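Local coordinates for protein Myo-inositol phosphohydrolase (PDB 4WU3) that probably removes phosphate groups from inositol phosphates such as phytate, as a phosphatase of the protein-tyrosine-phosphatase-like family, and binds inositol-(1,3,4,5)-tetrakisphosphate, at residues Ala580-Lys585 against Tyr595-Ala600; Val562-Ile567 against Met602-Tyr607; Lys374-Thr379 against Ile567-Tyr572; Ile513-Ala518 against Thr548-Met553. The protein carries 2 engineered substitutions. All coordinates share one frame; numbering follows the deposited sequence.

Contact 1: residues Ala580-Lys585 against Tyr595-Ala600; sequences AYEIAK and YYHQKA. With 4IP (inositol-(1,3,4,5)-tetrakisphosphate), chain F.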
# COMPACT_ATOMS: atom_id res chain seq x y z
N ALA A 580 21.54 4.29 -29.69
CA ALA A 580 20.20 3.71 -29.85
C ALA A 580 20.08 2.37 -29.14
O ALA A 580 19.17 1.59 -29.43
CB ALA A 580 19.83 3.58 -31.33
N TYR A 581 20.96 2.12 -28.19
CA TYR A 581 20.87 0.92 -27.36
C TYR A 581 19.54 0.87 -26.64
O TYR A 581 19.06 1.88 -26.10
CB TYR A 581 22.02 0.88 -26.34
CG TYR A 581 21.91 -0.26 -25.34
CD1 TYR A 581 22.21 -1.56 -25.70
CD2 TYR A 581 21.49 -0.02 -24.04
CE1 TYR A 581 22.10 -2.60 -24.79
CE2 TYR A 581 21.38 -1.05 -23.12
CZ TYR A 581 21.68 -2.33 -23.49
OH TYR A 581 21.57 -3.34 -22.57
N GLU A 582 18.93 -0.31 -26.63
CA GLU A 582 17.74 -0.55 -25.82
C GLU A 582 17.95 -1.85 -25.08
O GLU A 582 18.62 -2.76 -25.57
CB GLU A 582 16.47 -0.62 -26.67
CG GLU A 582 16.29 0.55 -27.62
CD GLU A 582 14.84 0.76 -28.00
OE1 GLU A 582 14.52 0.72 -29.20
OE2 GLU A 582 14.02 0.97 -27.10
N ILE A 583 17.37 -1.93 -23.88
CA ILE A 583 17.43 -3.14 -23.09
C ILE A 583 16.43 -4.14 -23.64
O ILE A 583 15.24 -3.85 -23.72
CB ILE A 583 17.11 -2.87 -21.62
CG1 ILE A 583 18.16 -1.94 -21.03
CG2 ILE A 583 17.03 -4.17 -20.84
CD1 ILE A 583 17.90 -1.55 -19.59
N ALA A 584 16.93 -5.30 -24.04
CA ALA A 584 16.11 -6.32 -24.66
C ALA A 584 14.87 -6.67 -23.82
O ALA A 584 13.73 -6.45 -24.26
CB ALA A 584 16.95 -7.57 -24.91
N LYS A 585 15.08 -7.21 -22.63
CA LYS A 585 13.95 -7.63 -21.79
C LYS A 585 14.09 -7.05 -20.40
O LYS A 585 14.63 -7.69 -19.50
CB LYS A 585 13.81 -9.15 -21.76
CG LYS A 585 13.22 -9.69 -23.04
CD LYS A 585 13.07 -11.20 -23.04
CE LYS A 585 12.45 -11.67 -24.35
NZ LYS A 585 12.28 -13.14 -24.40
N TYR A 595 14.54 5.27 -20.52
CA TYR A 595 15.42 6.38 -20.94
C TYR A 595 16.32 6.00 -22.12
O TYR A 595 16.56 6.82 -23.00
CB TYR A 595 16.24 6.93 -19.76
CG TYR A 595 15.35 7.50 -18.67
CD1 TYR A 595 14.82 8.78 -18.77
CD2 TYR A 595 15.00 6.74 -17.57
CE1 TYR A 595 13.99 9.29 -17.79
CE2 TYR A 595 14.17 7.23 -16.58
CZ TYR A 595 13.67 8.51 -16.69
OH TYR A 595 12.84 8.98 -15.69
N TYR A 596 16.78 4.75 -22.15
CA TYR A 596 17.42 4.20 -23.35
C TYR A 596 16.45 4.19 -24.52
O TYR A 596 16.81 4.52 -25.65
CB TYR A 596 17.87 2.76 -23.12
CG TYR A 596 19.08 2.59 -22.23
CD1 TYR A 596 20.18 3.43 -22.34
CD2 TYR A 596 19.14 1.55 -21.31
CE1 TYR A 596 21.30 3.25 -21.53
CE2 TYR A 596 20.25 1.36 -20.50
CZ TYR A 596 21.33 2.21 -20.61
OH TYR A 596 22.44 2.02 -19.82
N HIS A 597 15.21 3.81 -24.26
CA HIS A 597 14.22 3.74 -25.32
C HIS A 597 13.98 5.12 -25.90
O HIS A 597 13.87 5.30 -27.11
CB HIS A 597 12.90 3.18 -24.82
CG HIS A 597 11.77 3.39 -25.77
ND1 HIS A 597 11.62 2.66 -26.93
CD2 HIS A 597 10.74 4.28 -25.76
CE1 HIS A 597 10.55 3.07 -27.58
NE2 HIS A 597 10.00 4.05 -26.89
N GLN A 598 13.88 6.10 -25.02
CA GLN A 598 13.67 7.47 -25.43
C GLN A 598 14.86 7.94 -26.29
O GLN A 598 14.68 8.67 -27.26
CB GLN A 598 13.48 8.33 -24.18
CG GLN A 598 13.38 9.83 -24.41
CD GLN A 598 12.89 10.54 -23.16
OE1 GLN A 598 13.44 10.35 -22.07
NE2 GLN A 598 11.85 11.35 -23.31
N LYS A 599 16.06 7.51 -25.94
CA LYS A 599 17.22 7.89 -26.74
C LYS A 599 17.17 7.25 -28.12
O LYS A 599 17.43 7.89 -29.13
CB LYS A 599 18.53 7.51 -26.06
CG LYS A 599 18.91 8.39 -24.88
CD LYS A 599 20.20 7.87 -24.27
CE LYS A 599 20.67 8.70 -23.10
NZ LYS A 599 21.80 7.99 -22.45
N ALA A 600 16.84 5.97 -28.15
CA ALA A 600 16.76 5.26 -29.40
C ALA A 600 15.77 5.95 -30.33
O ALA A 600 16.03 6.13 -31.50
CB ALA A 600 16.34 3.82 -29.15
C1 4IP F . 27.05 7.90 -18.26
O1 4IP F . 27.85 8.54 -19.26
C2 4IP F . 27.79 7.91 -16.93
O2 4IP F . 29.06 7.30 -17.09
C3 4IP F . 27.02 7.12 -15.87
O3 4IP F . 27.77 7.12 -14.65
C4 4IP F . 26.76 5.69 -16.31
O4 4IP F . 25.96 5.04 -15.31
C5 4IP F . 26.02 5.68 -17.65
O5 4IP F . 25.82 4.33 -18.09
C6 4IP F . 26.79 6.47 -18.71
O6 4IP F . 26.06 6.48 -19.94
P1 4IP F . 27.89 10.14 -19.47
O1P 4IP F . 26.54 10.47 -20.05
O2P 4IP F . 29.05 10.33 -20.40
O3P 4IP F . 28.14 10.68 -18.08
P3 4IP F . 27.09 7.68 -13.29
O4P 4IP F . 25.70 7.10 -13.30
O5P 4IP F . 27.16 9.18 -13.44
O6P 4IP F . 27.96 7.13 -12.18
P4 4IP F . 26.36 3.61 -14.68
O7P 4IP F . 27.81 3.76 -14.28
O8P 4IP F . 25.42 3.49 -13.50
O9P 4IP F . 26.11 2.63 -15.81
P5 4IP F . 24.45 3.94 -18.86
OPF 4IP F . 23.39 4.89 -18.31
OPG 4IP F . 24.25 2.49 -18.47
OPH 4IP F . 24.77 4.16 -20.32
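Ala580 and Ala600 bring the two backbones to a CA-CA separation of 3.8 Å, and Glu582 still lies close to Tyr596 before the irregular 580-585 segment leaves the helical 595-600 segment. The approach is tight enough for the Tyr581 carbonyl O to sit 3.3 Å from Tyr596 CB. Tyr581 and Tyr596 form a T-shaped pair: centroids lie 5.0 Å apart with planes at 84°, and Tyr581 supplies the edge, its CD2 standing over the centre of the Tyr596 face. With Tyr581 CG anti to its own backbone N (chi1 174°), the ring swings in towards the helix although its CB does not point there. Ile583 adds a second apolar wall, CG1 lying 3.6 Å from Tyr596 CD2 and CD1 meeting the ring at its edge. These neighbours hem in the ring of a ligand-pocket residue: Tyr596 belongs to the inositol-(1,3,4,5)-tetrakisphosphate site in this PTP-like phosphatase, and its hydroxyl end faces the 5-phosphate, a group whose modelled closeness to OH is too short to be read as an ordinary bond. Ser540, Arg546 and Lys592 are among the residues that also hold the ligand. On another side of the helix, Glu582 and His597 run side by side. His597 ND1 donates to Glu582 OE2 at 2.9 Å, with an N-H...O angle of 150°; the oxygen lies almost in the imidazole plane and is met on its syn side, tilted from the carboxylate plane. His597 NE2 is hydrogen-bonded to Glu158 of helix 149-161, so carboxylates engage both ring nitrogens. Ala600 CB packs 3.6 Å from Glu582 CG, alongside the aliphatic part of that chain.

Contact 2: residues Val562-Ile567 against Met602-Tyr607; sequences VSLGDI and MIEKFY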
# COMPACT_ATOMS: atom_id res chain seq x y z
N VAL A 562 25.50 10.58 -44.77
CA VAL A 562 25.82 9.29 -44.16
C VAL A 562 24.61 8.72 -43.41
O VAL A 562 23.84 9.46 -42.81
CB VAL A 562 27.02 9.43 -43.22
CG1 VAL A 562 27.30 8.11 -42.51
CG2 VAL A 562 28.23 9.92 -44.00
N SER A 563 24.42 7.41 -43.46
CA SER A 563 23.22 6.81 -42.87
C SER A 563 23.19 6.92 -41.35
O SER A 563 24.23 7.08 -40.71
CB SER A 563 23.09 5.34 -43.30
OG SER A 563 24.15 4.55 -42.78
N LEU A 564 22.00 6.85 -40.76
CA LEU A 564 21.90 6.90 -39.31
C LEU A 564 22.75 5.79 -38.69
O LEU A 564 23.56 6.02 -37.80
CB LEU A 564 20.46 6.76 -38.85
CG LEU A 564 20.28 6.75 -37.33
CD1 LEU A 564 20.82 8.05 -36.75
CD2 LEU A 564 18.82 6.58 -36.94
N GLY A 565 22.57 4.58 -39.21
CA GLY A 565 23.30 3.43 -38.72
C GLY A 565 24.81 3.53 -38.85
O GLY A 565 25.54 3.01 -37.99
N ASP A 566 25.30 4.18 -39.90
CA ASP A 566 26.74 4.37 -40.07
C ASP A 566 27.30 5.38 -39.04
O ASP A 566 28.37 5.17 -38.45
CB ASP A 566 27.08 4.82 -41.49
CG ASP A 566 27.09 3.68 -42.48
OD1 ASP A 566 26.72 2.55 -42.11
OD2 ASP A 566 27.47 3.90 -43.65
N ILE A 567 26.56 6.46 -38.83
CA ILE A 567 26.93 7.45 -37.81
C ILE A 567 27.03 6.77 -36.44
O ILE A 567 28.06 6.83 -35.77
CB ILE A 567 25.89 8.57 -37.73
CG1 ILE A 567 25.83 9.38 -39.03
CG2 ILE A 567 26.17 9.48 -36.55
CD1 ILE A 567 27.01 10.31 -39.25
N MET A 602 14.52 9.19 -30.10
CA MET A 602 14.80 10.58 -30.39
C MET A 602 16.01 10.79 -31.29
O MET A 602 16.06 11.79 -32.01
CB MET A 602 14.97 11.39 -29.09
CG MET A 602 13.70 11.51 -28.25
SD MET A 602 12.30 12.26 -29.11
CE MET A 602 12.83 13.96 -29.22
N ILE A 603 16.99 9.88 -31.25
CA ILE A 603 18.16 10.03 -32.12
C ILE A 603 17.76 9.84 -33.58
O ILE A 603 18.32 10.49 -34.47
CB ILE A 603 19.32 9.10 -31.74
CG1 ILE A 603 20.59 9.47 -32.51
CG2 ILE A 603 18.96 7.65 -32.03
CD1 ILE A 603 21.09 10.87 -32.26
N GLU A 604 16.80 8.95 -33.84
CA GLU A 604 16.21 8.81 -35.17
C GLU A 604 15.47 10.07 -35.58
O GLU A 604 15.57 10.50 -36.74
CB GLU A 604 15.21 7.67 -35.21
CG GLU A 604 15.83 6.30 -35.26
CD GLU A 604 14.81 5.20 -35.46
OE1 GLU A 604 13.61 5.44 -35.20
OE2 GLU A 604 15.21 4.10 -35.87
N LYS A 605 14.69 10.63 -34.67
CA LYS A 605 13.99 11.87 -34.97
C LYS A 605 15.02 12.92 -35.37
O LYS A 605 14.87 13.58 -36.40
CB LYS A 605 13.14 12.33 -33.80
CG LYS A 605 11.83 11.55 -33.69
CD LYS A 605 10.79 12.26 -32.84
CE LYS A 605 9.44 11.58 -32.99
NZ LYS A 605 8.38 12.21 -32.14
N PHE A 606 16.07 13.05 -34.58
CA PHE A 606 17.05 14.08 -34.86
C PHE A 606 17.70 13.87 -36.23
O PHE A 606 18.01 14.83 -36.91
CB PHE A 606 18.11 14.15 -33.77
CG PHE A 606 19.08 15.26 -33.97
CD1 PHE A 606 18.79 16.52 -33.51
CD2 PHE A 606 20.27 15.05 -34.66
CE1 PHE A 606 19.67 17.56 -33.70
CE2 PHE A 606 21.15 16.09 -34.86
CZ PHE A 606 20.85 17.34 -34.38
N TYR A 607 17.89 12.62 -36.62
CA TYR A 607 18.39 12.32 -37.96
C TYR A 607 17.45 12.90 -39.01
O TYR A 607 17.90 13.54 -39.98
CB TYR A 607 18.53 10.82 -38.16
CG TYR A 607 19.06 10.45 -39.52
CD1 TYR A 607 20.42 10.44 -39.78
CD2 TYR A 607 18.19 10.14 -40.56
CE1 TYR A 607 20.91 10.12 -41.04
CE2 TYR A 607 18.66 9.82 -41.82
CZ TYR A 607 20.03 9.81 -42.05
OH TYR A 607 20.50 9.49 -43.30
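Leu564 and Tyr607 pass each other antiparallel, joining the N-terminal turn of helix 564-573 to helix 593-613 in a helix-helix packing contact. The evidence for a CH-pi interaction is the position of Leu564 CB, 4.0 Å from the Tyr607 ring centroid and 18° off the ring normal. The leucine CD1 meets Tyr607 CB and CD1, whereas CD2 reaches across to Glu604, 3.4 Å from its CG, the two side chains lying roughly perpendicular. Glu604 thus offers methylene surface to the leucine, while its carboxylate makes a salt bridge with Lys374. Helix 545-558 adds Met556, which touches both Leu564 and Ile603.

A fully extended first torsion in Tyr607 (chi1 -179°) carries the ring out across the start of the neighbouring helix and puts its hydroxyl beside Val562. That helix start is capped: Ser563 occupies the N-cap position, its OG accepting from Asp566 N at 3.1 Å. Just before the cap, the Val562 carbonyl O lies at the edge of the Tyr607 ring and receives a weak hydrogen bond from Tyr607 OH, 3.4 Å away.

Contact 3: residues Lys374-Thr379 against Ile567-Tyr572; sequences KGFTPT and ILSRQY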
# COMPACT_ATOMS: atom_id res chain seq x y z
N LYS A 374 19.78 -0.99 -33.40
CA LYS A 374 19.28 -0.85 -34.76
C LYS A 374 20.27 -0.11 -35.66
O LYS A 374 20.71 0.99 -35.35
CB LYS A 374 17.93 -0.12 -34.74
CG LYS A 374 17.30 0.08 -36.12
CD LYS A 374 15.98 0.84 -36.05
CE LYS A 374 15.35 1.00 -37.43
NZ LYS A 374 14.17 1.90 -37.41
N GLY A 375 20.60 -0.73 -36.79
CA GLY A 375 21.44 -0.09 -37.81
C GLY A 375 22.92 -0.38 -37.66
O GLY A 375 23.74 0.10 -38.44
N PHE A 376 23.29 -1.14 -36.63
CA PHE A 376 24.71 -1.33 -36.36
C PHE A 376 25.42 -2.12 -37.45
O PHE A 376 25.01 -3.22 -37.82
CB PHE A 376 24.96 -2.04 -35.03
CG PHE A 376 26.39 -2.45 -34.84
CD1 PHE A 376 27.36 -1.50 -34.57
CD2 PHE A 376 26.78 -3.78 -35.00
CE1 PHE A 376 28.68 -1.87 -34.42
CE2 PHE A 376 28.10 -4.15 -34.85
CZ PHE A 376 29.06 -3.19 -34.56
N THR A 377 26.51 -1.55 -37.95
CA THR A 377 27.40 -2.28 -38.83
C THR A 377 28.84 -2.18 -38.35
O THR A 377 29.26 -1.14 -37.84
CB THR A 377 27.34 -1.77 -40.28
OG1 THR A 377 28.35 -2.44 -41.03
CG2 THR A 377 27.56 -0.27 -40.36
N PRO A 378 29.60 -3.26 -38.49
CA PRO A 378 31.01 -3.24 -38.12
C PRO A 378 31.87 -2.47 -39.13
O PRO A 378 33.03 -2.17 -38.84
CB PRO A 378 31.39 -4.72 -38.06
CG PRO A 378 30.38 -5.43 -38.90
CD PRO A 378 29.14 -4.59 -38.94
N THR A 379 31.30 -2.12 -40.27
CA THR A 379 32.07 -1.50 -41.35
C THR A 379 31.38 -0.26 -41.92
O THR A 379 31.05 -0.21 -43.10
CB THR A 379 32.31 -2.50 -42.51
OG1 THR A 379 31.05 -2.92 -43.07
CG2 THR A 379 33.05 -3.73 -42.01
N ILE A 567 26.56 6.46 -38.83
CA ILE A 567 26.93 7.45 -37.81
C ILE A 567 27.03 6.77 -36.44
O ILE A 567 28.06 6.83 -35.77
CB ILE A 567 25.89 8.57 -37.73
CG1 ILE A 567 25.83 9.38 -39.03
CG2 ILE A 567 26.17 9.48 -36.55
CD1 ILE A 567 27.01 10.31 -39.25
N LEU A 568 25.95 6.12 -36.02
CA LEU A 568 25.92 5.51 -34.70
C LEU A 568 26.99 4.43 -34.58
O LEU A 568 27.66 4.29 -33.55
CB LEU A 568 24.54 4.93 -34.40
CG LEU A 568 23.43 5.99 -34.36
CD1 LEU A 568 22.14 5.39 -33.83
CD2 LEU A 568 23.83 7.20 -33.53
N SER A 569 27.17 3.68 -35.65
CA SER A 569 28.16 2.62 -35.66
C SER A 569 29.60 3.16 -35.54
O SER A 569 30.38 2.68 -34.72
CB SER A 569 27.99 1.77 -36.92
OG SER A 569 26.71 1.16 -36.93
N ARG A 570 29.95 4.17 -36.31
CA ARG A 570 31.31 4.67 -36.21
C ARG A 570 31.56 5.40 -34.90
O ARG A 570 32.64 5.25 -34.31
CB ARG A 570 31.68 5.53 -37.42
CG ARG A 570 30.96 6.85 -37.55
CD ARG A 570 31.00 7.27 -39.00
NE ARG A 570 30.84 8.70 -39.18
CZ ARG A 570 30.95 9.31 -40.35
NH1 ARG A 570 30.79 10.61 -40.44
NH2 ARG A 570 31.22 8.63 -41.43
N GLN A 571 30.58 6.15 -34.40
CA GLN A 571 30.73 6.79 -33.08
C GLN A 571 30.92 5.73 -31.97
O GLN A 571 31.66 5.95 -31.00
CB GLN A 571 29.56 7.73 -32.76
CG GLN A 571 29.49 8.98 -33.63
CD GLN A 571 30.80 9.75 -33.67
OE1 GLN A 571 31.55 9.81 -32.69
NE2 GLN A 571 31.08 10.35 -34.81
N TYR A 572 30.25 4.59 -32.13
CA TYR A 572 30.46 3.46 -31.22
C TYR A 572 31.85 2.89 -31.42
O TYR A 572 32.61 2.72 -30.46
CB TYR A 572 29.40 2.36 -31.43
CG TYR A 572 29.72 1.08 -30.69
CD1 TYR A 572 29.49 0.97 -29.34
CD2 TYR A 572 30.27 -0.01 -31.35
CE1 TYR A 572 29.80 -0.19 -28.65
CE2 TYR A 572 30.57 -1.18 -30.67
CZ TYR A 572 30.33 -1.27 -29.31
OH TYR A 572 30.62 -2.42 -28.61
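The Phe376 and Tyr572 rings meet with their planes at 90° and their centroids 5.9 Å apart; this is an oblique aromatic contact whose closest atoms are Phe376 CE1 and Tyr572 CD2, at 3.9 Å. Ser569 OG also approaches the Phe376 ring obliquely, and the backbone N of Pro378 lies over one of its faces, towards the rim. Beside the rings, Ser569 pins the loop to the helix. Thr377 N donates to Ser569 OG over 2.9 Å, and the N-H...O angle of 164° shows a nearly straight bond. Ser569 OG also hydrogen-bonds Gly565 O, one turn back in the helix, so the hydroxyl links the helix backbone to the loop backbone. Its position beside the serine's own N (chi1 -62°) lets it serve both. The loop then folds into an ST turn, Thr377 OG1 accepting from Thr379 N at 3.1 Å. Tyr572 OH is hydrogen-bonded to Asn368 N, and its ring has a cation-pi partner in Arg364. Segment 374-379, from the connection between strand 357-358 and helix 385-388, passes across helix 564-573 at Ser569, while Leu568 and Gln571 of that helix touch helix 545-558.

Contact 4: residues Ile513-Ala518 against Thr548-Met553; sequences IWPSAA and TAYMAM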
# COMPACT_ATOMS: atom_id res chain seq x y z
N ILE A 513 19.97 10.70 -19.57
CA ILE A 513 18.77 10.97 -20.38
C ILE A 513 19.08 11.68 -21.69
O ILE A 513 20.13 12.30 -21.86
CB ILE A 513 17.69 11.76 -19.60
CG1 ILE A 513 18.00 13.25 -19.56
CG2 ILE A 513 17.54 11.25 -18.18
CD1 ILE A 513 16.88 14.07 -18.92
N TRP A 514 18.15 11.55 -22.62
CA TRP A 514 18.28 12.19 -23.91
C TRP A 514 18.35 13.70 -23.70
O TRP A 514 17.52 14.26 -23.00
CB TRP A 514 17.11 11.82 -24.81
CG TRP A 514 17.11 12.56 -26.08
CD1 TRP A 514 16.27 13.57 -26.43
CD2 TRP A 514 18.00 12.38 -27.19
NE1 TRP A 514 16.58 14.03 -27.68
CE2 TRP A 514 17.64 13.31 -28.17
CE3 TRP A 514 19.07 11.51 -27.44
CZ2 TRP A 514 18.30 13.41 -29.38
CZ3 TRP A 514 19.72 11.60 -28.64
CH2 TRP A 514 19.34 12.55 -29.60
N PRO A 515 19.37 14.36 -24.26
CA PRO A 515 19.48 15.80 -24.08
C PRO A 515 18.16 16.53 -24.38
O PRO A 515 17.48 16.21 -25.35
CB PRO A 515 20.56 16.20 -25.08
CG PRO A 515 21.41 14.98 -25.19
CD PRO A 515 20.46 13.82 -25.09
N SER A 516 17.79 17.49 -23.55
CA SER A 516 16.53 18.21 -23.74
C SER A 516 16.56 19.03 -25.03
O SER A 516 17.63 19.37 -25.54
CB SER A 516 16.25 19.12 -22.55
OG SER A 516 17.09 20.26 -22.58
N ALA A 517 15.38 19.34 -25.54
CA ALA A 517 15.25 20.21 -26.70
C ALA A 517 16.05 21.50 -26.55
O ALA A 517 16.78 21.88 -27.45
CB ALA A 517 13.78 20.56 -26.92
N ALA A 518 15.91 22.16 -25.40
CA ALA A 518 16.63 23.39 -25.13
C ALA A 518 18.12 23.17 -25.23
O ALA A 518 18.85 23.99 -25.80
CB ALA A 518 16.28 23.93 -23.74
N THR A 548 28.54 10.76 -26.40
CA THR A 548 28.31 10.09 -27.68
C THR A 548 27.04 10.58 -28.37
O THR A 548 26.99 10.66 -29.60
CB THR A 548 28.22 8.56 -27.52
OG1 THR A 548 29.34 8.08 -26.76
CG2 THR A 548 28.24 7.91 -28.88
N ALA A 549 26.04 10.93 -27.58
CA ALA A 549 24.83 11.56 -28.11
C ALA A 549 25.17 12.86 -28.87
O ALA A 549 24.80 13.04 -30.03
CB ALA A 549 23.85 11.85 -26.99
N TYR A 550 25.87 13.77 -28.21
CA TYR A 550 26.25 15.03 -28.86
C TYR A 550 27.19 14.80 -30.04
O TYR A 550 27.02 15.42 -31.11
CB TYR A 550 26.83 16.02 -27.85
CG TYR A 550 25.74 16.85 -27.20
CD1 TYR A 550 25.26 18.01 -27.82
CD2 TYR A 550 25.16 16.46 -26.00
CE1 TYR A 550 24.25 18.76 -27.24
CE2 TYR A 550 24.15 17.21 -25.42
CZ TYR A 550 23.70 18.36 -26.04
OH TYR A 550 22.69 19.10 -25.45
N MET A 551 28.17 13.91 -29.89
CA MET A 551 29.07 13.63 -31.01
C MET A 551 28.31 13.11 -32.25
O MET A 551 28.59 13.51 -33.38
CB MET A 551 30.17 12.65 -30.61
CG MET A 551 31.17 13.22 -29.62
SD MET A 551 32.25 11.98 -28.88
CE MET A 551 33.40 11.75 -30.24
N ALA A 552 27.34 12.23 -32.02
CA ALA A 552 26.53 11.67 -33.10
C ALA A 552 25.66 12.74 -33.76
O ALA A 552 25.44 12.71 -34.97
CB ALA A 552 25.67 10.53 -32.57
N MET A 553 25.15 13.67 -32.96
CA MET A 553 24.32 14.75 -33.51
C MET A 553 25.13 15.71 -34.37
O MET A 553 24.67 16.15 -35.43
CB MET A 553 23.63 15.52 -32.39
CG MET A 553 22.40 14.82 -31.84
SD MET A 553 21.54 15.84 -30.64
CE MET A 553 22.30 15.35 -29.10
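In Trp514 a chi1 of 173° swings the indole away from the residue's own N and towards helix 545-558, where the first two torsions of Met553 carry SD to meet it; the bend at chi3 (-91°) then sets the methyl CE near Pro515 CG and Trp514 CH2. The Trp514 and Met553 side chains approach head-on from their two backbones. Their Met-aromatic contact is oblique: Met553 SD lies 5.0 Å from the centroid of the six-membered ring and 51° off its normal, with Trp514 CH2 the nearest indole atom at 4.1 Å. Pro515 lies between the indole and Tyr550, with Met553 beside it. Its CD stands over the rim of one indole face, 3.4 Å above the plane, while its CG packs 3.5 Å from Tyr550 CE2 and 4.0 Å from Met553 CE. The same methyl sits over the centre of one Tyr550 face. Ala549 CB, turned towards the loop, meets Pro515 CD at 4.4 Å and comes near the indole.

The contact joins the turn leading into helix 517-529 to helix 545-558, which follows pocket residues Ser540 to Ala544, probably the PTP-type phosphate-binding loop, and carries Gly545 and Arg546 in its first turn. Ser516 N-caps helix 517-529, OG accepting from Asn519 N; Ile520 touches Trp514, Pro515 and Met553. Met602 and Ile603 of helix 593-613 also pack on the indole. Just past the turn, Tyr550 OH makes a weak hydrogen bond to Asn519 O. Between the two segments themselves the chemistry is apolar and sulfur-aromatic, and all five touching residues are buried, which implies that shape fit and dispersion probably do most of the holding.

In the fold
The four contacts join helices 545-558, 564-573 and 593-613 with loops 374-379 and 580-585 and the turn into helix 517-529. Contacts 2 and 3 have centres about 10 Å apart, share Ile567, and are tied by the salt bridge from Glu604 OE2 to Lys374 NZ at 2.9 Å. Contacts 1 and 2 both use helix 593-613, and Ala580 CB of contact 1 packs against Ile603 CG2 at 4.2 Å. Contact 4 meets contact 2 through Ile603 CD1 and Trp514 CH2, 3.6 Å apart. Only contact 1 contains a ligand-pocket residue, Tyr596; the side chains of Ala549, Tyr572 and Ile603 lie about 8, 11 and 13 Å from a bound inositol tetrakisphosphate.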